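Local coordinates for metallo-beta-lactamase domain-containing protein (Thermotoga maritima, PDB 3H3E) that is of unknown exact function but binds zinc and belongs to the metal-dependent hydrolases of the metallo-beta-lactamase superfamily, at residues Ser34-Ser39 and Asp60-Val65; Gly76-Leu81 and Tyr112-Lys117; Lys141-Asp146 and Asp158-Glu163. The protein carries 2 engineered substitutions. All coordinates share one frame; numbering follows the deposited sequence.

Overall arrangement
The three contacts follow one another along the chain. Interactions 1 and 2 are neighbours, with centres about 13 Å apart, and both reach the mixed sheet that contains strands 34-37, 64-66 and 115-119. They also touch: V65 CG2 lies 4.2 Å from L81 CD1, and V65 CG1 the same distance from L78 CD2. Interaction 3 stands apart, its centre about 26 Å from that of interaction 1 and about 24 Å from that of interaction 2. It belongs to the metal site, for the side chain of F160 is about 5 Å from the zinc ion held by H69, H71 and H182. In interaction 2 the side chain of L78 is about 14 Å from the same ion.

Interaction 1 of 3, residues Ser34-Ser39 and Asp60-Val65; sequences SVLVDS and DLPKDV
L36 and P62 form the apolar half of this contact. A methyl group of the leucine, CD1, rests 3.6 Å from CG of the proline ring and almost as near to its CD, so one branch tip lies against the ring edge farthest from the backbone carbonyl. The leucine reaches there because its CG stands anti to the backbone N (chi1 -179°), which carries the isobutyl group off the strand toward 60-65. A branched aliphatic chain suits this buried place: its other neighbours include I59, also apolar. L61, next to P62, packs on F50, L51 and A54 of helix 49-56.

The second kind of contact joins backbone to ring. The carbonyl O of S39 lies against P62 CB (3.2 Å) and CG, an oxygen packed on ring carbons that have no N-H or O-H to offer it.

The polar link is made by water. One molecule donates to S39 O from 3.0 Å and to D64 OD2 from 2.6 Å, and it accepts from D64 N, also at 3.0 Å. Three bonds thus fix its position, and D64 grips it with both main chain and carboxylate. The other carboxylate oxygen, OD1, accepts from W87 NE1, which ties the aspartate to the next strand of the sheet as well. Serine suits the exposed turn between strands 34-37 and 40-42, although here it acts through its carbonyl.

Strand 40-42 lies between 34-37 and 64-66 in one of the two large mixed sheets of the metallo-beta-lactamase fold, so the two segments are not paired strands; they meet near strand ends, where the loops at S39 and P62 come together. The chemistry is accordingly mixed: apolar carbon contact on the buried side and, toward the surface, a water that satisfies a turn carbonyl and the amide beginning a strand.

Interaction 2 of 3, residues Gly76-Leu81 and Tyr112-Lys117; sequences GGLLYL and YYNTGK. Engineered in segment 112-117: Y112 (natural residue Lys), Y113 (natural residue Lys).
N114 meets the carbonyl of L81 in the one hydrogen bond between these segments. Its ND2 donates to L81 O over 3.1 Å with an N-H...O angle of 141°, a noticeably bent bond. The amide nitrogen sits well above the carbonyl plane, 62° out of it, so it approaches over the flat side of the group.

This is the close and buried part. The asparagine amide is gripped at both ends: ND2 also donates to V110 O in the preceding helix, and OD1 accepts from the backbone N of K84. With its CG beside the backbone N (chi1 -63°), the amide is directed toward 76-81, and the bonds hold its rotation. Asparagine fits because it offers a donor and an acceptor on one short, flat group. The apolar neighbours are looser: L78 CD2 stays 4.4 Å from ND2, and L81 CB lies 4.3 Å from OD1.

On the exposed side the contact thins out. Y113, an engineered residue that replaces a lysine, brings only its CB within 4.0 Å of L81 O. Its ring makes no closer contact with 76-81; CD2 of Y112, likewise engineered, sits over one of its faces.

In this metallo-beta-lactamase fold the contact joins the 3-10 turn 76-80, which follows helix 72-75, to the junction at N114 where helix 107-113 gives way to edge strand 115-119, beside 85-89. L78 packs on V86, W107 and V110, while L81 leans on F50 and L51 of helix 49-56.

Interaction 3 of 3, residues Lys141-Asp146 and Asp158-Glu163; sequences KVPTGD and DLFEDE
P143 and L159 bring two irregular loops to 6.4 Å between CA atoms, and beyond them the chain passes through F160, in the left-handed region (phi 65°, psi 48°), into a type I turn closed by E163 N bonding to F160 O.

The proline ring does most of the touching. Its CG reaches 4.0 Å from F160 CD1, at the edge of the phenyl ring and near its plane, while its CD faces L159 CD2 at 4.4 Å. A rigid, compact ring suits a place against both a leucine methyl and an aromatic edge. D158 fixes the backbone at F160 through an Asx turn: F160 N donates to D158 OD1 over 2.9 Å, arriving from above the carboxylate plane. D158 OD2 stands over one face of the F160 ring and makes a salt bridge to K96. The same ring stacks with H182, a zinc ligand, and meets F147 edge-to-face.

The contact is therefore purely van der Waals across the segments, while the polar bonds within 158-163 hold F160 in place. Proline backs the edge of an aromatic ring that forms part of the second shell of the zinc site.

Interaction 1 of 3, residues Ser34-Ser39 and Asp60-Val65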
loop_
_atom_site.group_PDB
_atom_site.type_symbol
_atom_site.label_atom_id
_atom_site.label_comp_id
_atom_site.label_asym_id
_atom_site.label_seq_id
_atom_site.Cartn_x
_atom_site.Cartn_y
_atom_site.Cartn_z
ATOM N N SER A 34 0.181 -7.614 0.961
ATOM C CA SER A 34 1.406 -7.598 1.757
ATOM C C SER A 34 2.572 -7.813 0.818
ATOM O O SER A 34 2.552 -8.720 -0.008
ATOM C CB SER A 34 1.403 -8.674 2.855
ATOM O OG SER A 34 2.702 -8.856 3.411
ATOM N N VAL A 35 3.583 -6.965 0.940
ATOM C CA VAL A 35 4.746 -7.045 0.080
ATOM C C VAL A 35 6.008 -6.787 0.886
ATOM O O VAL A 35 6.096 -5.822 1.636
ATOM C CB VAL A 35 4.654 -6.059 -1.100
ATOM C CG1 VAL A 35 4.374 -4.685 -0.604
ATOM C CG2 VAL A 35 5.932 -6.058 -1.875
ATOM N N LEU A 36 6.969 -7.692 0.747
ATOM C CA LEU A 36 8.272 -7.559 1.369
ATOM C C LEU A 36 9.179 -6.735 0.463
ATOM O O LEU A 36 9.383 -7.067 -0.704
ATOM C CB LEU A 36 8.879 -8.934 1.603
ATOM C CG LEU A 36 10.252 -8.980 2.271
ATOM C CD1 LEU A 36 10.225 -8.324 3.635
ATOM C CD2 LEU A 36 10.663 -10.426 2.393
ATOM N N VAL A 37 9.709 -5.650 1.006
ATOM C CA VAL A 37 10.512 -4.730 0.229
ATOM C C VAL A 37 11.881 -4.603 0.843
ATOM O O VAL A 37 12.077 -3.826 1.762
ATOM C CB VAL A 37 9.881 -3.345 0.201
ATOM C CG1 VAL A 37 10.694 -2.423 -0.689
ATOM C CG2 VAL A 37 8.448 -3.439 -0.281
ATOM N N ASP A 38 12.829 -5.372 0.330
ATOM C CA ASP A 38 14.156 -5.418 0.912
ATOM C C ASP A 38 14.024 -5.773 2.377
ATOM O O ASP A 38 13.632 -6.884 2.720
ATOM C CB ASP A 38 14.863 -4.072 0.748
ATOM C CG ASP A 38 16.352 -4.217 0.458
ATOM O OD1 ASP A 38 16.735 -5.159 -0.275
ATOM O OD2 ASP A 38 17.134 -3.374 0.954
ATOM N N SER A 39 14.309 -4.815 3.244
ATOM C CA SER A 39 14.430 -5.105 4.669
ATOM C C SER A 39 13.226 -4.670 5.495
ATOM O O SER A 39 13.304 -4.566 6.718
ATOM C CB SER A 39 15.664 -4.403 5.210
ATOM O OG SER A 39 15.671 -3.054 4.768
ATOM N N ASP A 60 12.716 -15.219 6.169
ATOM C CA ASP A 60 12.484 -14.680 7.502
ATOM C C ASP A 60 12.008 -13.235 7.376
ATOM O O ASP A 60 12.638 -12.438 6.689
ATOM C CB ASP A 60 13.777 -14.710 8.303
ATOM C CG ASP A 60 14.299 -16.106 8.505
ATOM O OD1 ASP A 60 13.532 -16.951 9.018
ATOM O OD2 ASP A 60 15.477 -16.353 8.155
ATOM N N LEU A 61 10.903 -12.889 8.027
ATOM C CA LEU A 61 10.402 -11.525 7.915
ATOM C C LEU A 61 11.195 -10.613 8.826
ATOM O O LEU A 61 11.696 -11.045 9.867
ATOM C CB LEU A 61 8.909 -11.430 8.233
ATOM C CG LEU A 61 7.969 -12.321 7.433
ATOM C CD1 LEU A 61 6.573 -12.042 7.897
ATOM C CD2 LEU A 61 8.112 -12.095 5.944
ATOM N N PRO A 62 11.305 -9.338 8.438
ATOM C CA PRO A 62 12.160 -8.400 9.151
ATOM C C PRO A 62 11.448 -7.837 10.371
ATOM O O PRO A 62 10.254 -8.044 10.583
ATOM C CB PRO A 62 12.380 -7.285 8.127
ATOM C CG PRO A 62 11.466 -7.620 6.937
ATOM C CD PRO A 62 10.529 -8.664 7.392
ATOM N N LYS A 63 12.203 -7.111 11.171
ATOM C CA LYS A 63 11.684 -6.524 12.379
ATOM C C LYS A 63 10.580 -5.520 12.076
ATOM O O LYS A 63 9.592 -5.438 12.810
ATOM C CB LYS A 63 12.827 -5.837 13.126
ATOM C CG LYS A 63 12.385 -5.032 14.311
ATOM C CD LYS A 63 13.546 -4.229 14.862
ATOM C CE LYS A 63 14.381 -3.639 13.743
ATOM N NZ LYS A 63 15.122 -2.451 14.235
ATOM N N ASP A 64 10.758 -4.749 11.004
ATOM C CA ASP A 64 9.906 -3.585 10.749
ATOM C C ASP A 64 8.760 -3.884 9.809
ATOM O O ASP A 64 8.956 -4.315 8.673
ATOM C CB ASP A 64 10.717 -2.410 10.191
ATOM C CG ASP A 64 11.668 -1.810 11.210
ATOM O OD1 ASP A 64 11.216 -1.333 12.272
ATOM O OD2 ASP A 64 12.878 -1.788 10.939
ATOM N N VAL A 65 7.555 -3.633 10.295
ATOM C CA VAL A 65 6.357 -3.767 9.483
ATOM C C VAL A 65 5.670 -2.413 9.375
ATOM O O VAL A 65 5.386 -1.779 10.388
ATOM C CB VAL A 65 5.392 -4.768 10.114
ATOM C CG1 VAL A 65 4.159 -4.944 9.232
ATOM C CG2 VAL A 65 6.119 -6.089 10.381
HETATM O O HOH W 1 13.296 -3.953 9.643
#

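Interaction 2 of 3, residues Gly76-Leu81 and Tyr112-Lys117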
loop_
_atom_site.group_PDB
_atom_site.type_symbol
_atom_site.label_atom_id
_atom_site.label_comp_id
_atom_site.label_asym_id
_atom_site.label_seq_id
_atom_site.Cartn_x
_atom_site.Cartn_y
_atom_site.Cartn_z
ATOM N N GLY A 76 -4.382 -7.051 9.189
ATOM C CA GLY A 76 -4.910 -8.238 9.827
ATOM C C GLY A 76 -3.904 -9.312 10.172
ATOM O O GLY A 76 -4.019 -9.965 11.199
ATOM N N GLY A 77 -2.920 -9.515 9.309
ATOM C CA GLY A 77 -1.909 -10.516 9.562
ATOM C C GLY A 77 -0.995 -10.152 10.711
ATOM O O GLY A 77 -0.152 -10.945 11.108
ATOM N N LEU A 78 -1.138 -8.945 11.241
ATOM C CA LEU A 78 -0.376 -8.556 12.422
ATOM C C LEU A 78 -0.794 -9.396 13.619
ATOM O O LEU A 78 -0.060 -9.531 14.591
ATOM C CB LEU A 78 -0.600 -7.086 12.739
ATOM C CG LEU A 78 0.273 -6.109 11.971
ATOM C CD1 LEU A 78 -0.220 -4.701 12.214
ATOM C CD2 LEU A 78 1.706 -6.272 12.419
ATOM N N LEU A 79 -1.993 -9.949 13.541
ATOM C CA LEU A 79 -2.493 -10.845 14.566
ATOM C C LEU A 79 -1.677 -12.115 14.628
ATOM O O LEU A 79 -1.851 -12.913 15.539
ATOM C CB LEU A 79 -3.953 -11.197 14.286
ATOM C CG LEU A 79 -4.873 -9.978 14.288
ATOM C CD1 LEU A 79 -6.321 -10.397 14.066
ATOM C CD2 LEU A 79 -4.716 -9.230 15.589
ATOM N N TYR A 80 -0.801 -12.303 13.651
ATOM C CA TYR A 80 0.008 -13.509 13.559
ATOM C C TYR A 80 1.478 -13.225 13.819
ATOM O O TYR A 80 2.317 -14.108 13.682
ATOM C CB TYR A 80 -0.157 -14.159 12.179
ATOM C CG TYR A 80 -1.559 -14.639 11.922
ATOM C CD1 TYR A 80 -1.908 -15.978 12.131
ATOM C CD2 TYR A 80 -2.551 -13.756 11.502
ATOM C CE1 TYR A 80 -3.204 -16.427 11.916
ATOM C CE2 TYR A 80 -3.855 -14.196 11.283
ATOM C CZ TYR A 80 -4.171 -15.531 11.497
ATOM O OH TYR A 80 -5.446 -15.971 11.275
ATOM N N LEU A 81 1.785 -11.982 14.181
ATOM C CA LEU A 81 3.155 -11.590 14.489
ATOM C C LEU A 81 3.276 -11.112 15.931
ATOM O O LEU A 81 2.306 -10.627 16.512
ATOM C CB LEU A 81 3.633 -10.498 13.533
ATOM C CG LEU A 81 3.615 -10.844 12.040
ATOM C CD1 LEU A 81 3.955 -9.616 11.226
ATOM C CD2 LEU A 81 4.563 -12.011 11.713
ATOM N N TYR A 112 -0.464 -5.192 21.933
ATOM C CA TYR A 112 -0.125 -6.046 23.053
ATOM C C TYR A 112 1.112 -6.865 22.725
ATOM O O TYR A 112 2.081 -6.860 23.476
ATOM C CB TYR A 112 -1.287 -6.993 23.356
ATOM C CG TYR A 112 -1.053 -7.879 24.569
ATOM C CD1 TYR A 112 -1.200 -7.374 25.853
ATOM C CD2 TYR A 112 -0.687 -9.217 24.433
ATOM C CE1 TYR A 112 -0.988 -8.157 26.960
ATOM C CE2 TYR A 112 -0.480 -10.010 25.540
ATOM C CZ TYR A 112 -0.633 -9.470 26.808
ATOM O OH TYR A 112 -0.432 -10.226 27.941
ATOM N N TYR A 113 1.064 -7.554 21.587
ATOM C CA TYR A 113 2.110 -8.480 21.153
ATOM C C TYR A 113 3.249 -7.817 20.401
ATOM O O TYR A 113 4.347 -8.375 20.272
ATOM C CB TYR A 113 1.501 -9.547 20.254
ATOM C CG TYR A 113 0.531 -10.428 20.971
ATOM C CD1 TYR A 113 0.973 -11.359 21.897
ATOM C CD2 TYR A 113 -0.831 -10.323 20.738
ATOM C CE1 TYR A 113 0.089 -12.167 22.569
ATOM C CE2 TYR A 113 -1.728 -11.136 21.404
ATOM C CZ TYR A 113 -1.260 -12.059 22.324
ATOM O OH TYR A 113 -2.145 -12.872 22.997
ATOM N N ASN A 114 2.965 -6.630 19.883
ATOM C CA ASN A 114 3.928 -5.867 19.110
ATOM C C ASN A 114 4.139 -4.487 19.703
ATOM O O ASN A 114 3.575 -4.145 20.736
ATOM C CB ASN A 114 3.466 -5.736 17.659
ATOM C CG ASN A 114 3.378 -7.063 16.958
ATOM O OD1 ASN A 114 4.388 -7.690 16.667
ATOM N ND2 ASN A 114 2.165 -7.495 16.671
ATOM N N THR A 115 4.951 -3.697 19.019
ATOM C CA THR A 115 5.397 -2.404 19.504
ATOM C C THR A 115 5.060 -1.381 18.442
ATOM O O THR A 115 5.477 -1.508 17.299
ATOM C CB THR A 115 6.922 -2.408 19.721
ATOM O OG1 THR A 115 7.284 -3.534 20.531
ATOM C CG2 THR A 115 7.387 -1.129 20.377
ATOM N N GLY A 116 4.292 -0.371 18.822
ATOM C CA GLY A 116 3.858 0.660 17.896
ATOM C C GLY A 116 4.884 1.761 17.734
ATOM O O GLY A 116 5.465 2.238 18.710
ATOM N N LYS A 117 5.137 2.137 16.487
ATOM C CA LYS A 117 5.920 3.323 16.197
ATOM C C LYS A 117 4.994 4.254 15.449
ATOM O O LYS A 117 4.619 3.990 14.307
ATOM C CB LYS A 117 7.138 2.974 15.350
ATOM C CG LYS A 117 7.822 4.175 14.723
ATOM C CD LYS A 117 8.852 4.777 15.650
ATOM C CE LYS A 117 9.870 5.612 14.896
ATOM N NZ LYS A 117 11.133 5.719 15.694
#

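Interaction 3 of 3, residues Lys141-Asp146 and Asp158-Glu163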
loop_
_atom_site.group_PDB
_atom_site.type_symbol
_atom_site.label_atom_id
_atom_site.label_comp_id
_atom_site.label_asym_id
_atom_site.label_seq_id
_atom_site.Cartn_x
_atom_site.Cartn_y
_atom_site.Cartn_z
ATOM N N LYS A 141 -10.289 16.335 -4.607
ATOM C CA LYS A 141 -10.920 15.014 -4.706
ATOM C C LYS A 141 -11.218 14.454 -3.326
ATOM O O LYS A 141 -10.644 14.891 -2.338
ATOM C CB LYS A 141 -10.044 14.034 -5.488
ATOM C CG LYS A 141 -9.923 14.371 -6.980
ATOM C CD LYS A 141 -8.924 13.459 -7.683
ATOM C CE LYS A 141 -9.289 11.982 -7.511
ATOM N NZ LYS A 141 -8.137 11.049 -7.750
ATOM N N VAL A 142 -12.134 13.499 -3.258
ATOM C CA VAL A 142 -12.465 12.834 -2.005
ATOM C C VAL A 142 -12.568 11.339 -2.272
ATOM O O VAL A 142 -12.974 10.931 -3.362
ATOM C CB VAL A 142 -13.787 13.342 -1.424
ATOM C CG1 VAL A 142 -13.752 14.845 -1.277
ATOM C CG2 VAL A 142 -14.956 12.919 -2.298
ATOM N N PRO A 143 -12.198 10.513 -1.282
ATOM C CA PRO A 143 -12.082 9.068 -1.505
ATOM C C PRO A 143 -13.366 8.483 -2.076
ATOM O O PRO A 143 -14.433 8.942 -1.695
ATOM C CB PRO A 143 -11.805 8.522 -0.100
ATOM C CG PRO A 143 -11.158 9.649 0.610
ATOM C CD PRO A 143 -11.831 10.888 0.092
ATOM N N THR A 144 -13.262 7.526 -3.001
ATOM C CA THR A 144 -14.452 6.885 -3.562
ATOM C C THR A 144 -14.871 5.777 -2.618
ATOM O O THR A 144 -14.060 5.283 -1.833
ATOM C CB THR A 144 -14.247 6.330 -5.006
ATOM O OG1 THR A 144 -13.194 5.359 -5.028
ATOM C CG2 THR A 144 -13.907 7.441 -5.973
ATOM N N GLY A 145 -16.143 5.412 -2.666
ATOM C CA GLY A 145 -16.648 4.381 -1.783
ATOM C C GLY A 145 -17.531 4.889 -0.664
ATOM O O GLY A 145 -17.910 6.054 -0.626
ATOM N N ASP A 146 -17.850 3.994 0.261
ATOM C CA ASP A 146 -18.787 4.301 1.321
ATOM C C ASP A 146 -18.121 4.180 2.678
ATOM O O ASP A 146 -18.652 3.557 3.586
ATOM C CB ASP A 146 -19.965 3.350 1.239
ATOM C CG ASP A 146 -21.212 3.950 1.800
ATOM O OD1 ASP A 146 -21.282 5.201 1.812
ATOM O OD2 ASP A 146 -22.111 3.186 2.223
ATOM N N ASP A 158 -14.830 8.906 6.251
ATOM C CA ASP A 158 -13.406 8.583 6.405
ATOM C C ASP A 158 -12.582 9.179 5.270
ATOM O O ASP A 158 -12.798 8.832 4.101
ATOM C CB ASP A 158 -13.216 7.061 6.436
ATOM C CG ASP A 158 -11.824 6.642 6.892
ATOM O OD1 ASP A 158 -10.974 7.512 7.164
ATOM O OD2 ASP A 158 -11.575 5.425 6.976
ATOM N N LEU A 159 -11.640 10.066 5.606
ATOM C CA LEU A 159 -10.774 10.684 4.597
ATOM C C LEU A 159 -9.383 10.046 4.565
ATOM O O LEU A 159 -8.511 10.441 3.787
ATOM C CB LEU A 159 -10.659 12.194 4.814
ATOM C CG LEU A 159 -11.921 13.075 4.830
ATOM C CD1 LEU A 159 -11.544 14.440 4.317
ATOM C CD2 LEU A 159 -13.063 12.525 4.000
ATOM N N PHE A 160 -9.190 9.058 5.424
ATOM C CA PHE A 160 -7.964 8.282 5.449
ATOM C C PHE A 160 -6.750 9.095 5.849
ATOM O O PHE A 160 -5.698 9.033 5.222
ATOM C CB PHE A 160 -7.778 7.538 4.133
ATOM C CG PHE A 160 -8.834 6.515 3.894
ATOM C CD1 PHE A 160 -10.023 6.861 3.287
ATOM C CD2 PHE A 160 -8.667 5.213 4.322
ATOM C CE1 PHE A 160 -11.026 5.909 3.087
ATOM C CE2 PHE A 160 -9.662 4.257 4.122
ATOM C CZ PHE A 160 -10.833 4.604 3.506
ATOM N N GLU A 161 -6.913 9.839 6.934
ATOM C CA GLU A 161 -5.827 10.601 7.518
ATOM C C GLU A 161 -4.728 9.662 8.008
ATOM O O GLU A 161 -3.646 10.111 8.403
ATOM C CB GLU A 161 -6.346 11.437 8.681
ATOM C CG GLU A 161 -7.516 12.329 8.351
ATOM C CD GLU A 161 -7.105 13.593 7.631
ATOM O OE1 GLU A 161 -5.926 13.704 7.220
ATOM O OE2 GLU A 161 -7.968 14.485 7.472
ATOM N N ASP A 162 -5.018 8.362 7.979
ATOM C CA ASP A 162 -4.072 7.329 8.412
ATOM C C ASP A 162 -3.215 6.758 7.294
ATOM O O ASP A 162 -2.273 6.037 7.559
ATOM C CB ASP A 162 -4.809 6.178 9.076
ATOM C CG ASP A 162 -5.876 5.566 8.177
ATOM O OD1 ASP A 162 -6.662 6.331 7.578
ATOM O OD2 ASP A 162 -5.946 4.319 8.085
ATOM N N GLU A 163 -3.541 7.084 6.051
ATOM C CA GLU A 163 -2.881 6.494 4.887
ATOM C C GLU A 163 -1.461 6.979 4.692
ATOM O O GLU A 163 -1.200 8.173 4.730
ATOM C CB GLU A 163 -3.681 6.787 3.619
ATOM C CG GLU A 163 -3.104 6.156 2.383
ATOM C CD GLU A 163 -4.101 6.109 1.248
ATOM O OE1 GLU A 163 -4.215 7.112 0.506
ATOM O OE2 GLU A 163 -4.768 5.061 1.095
#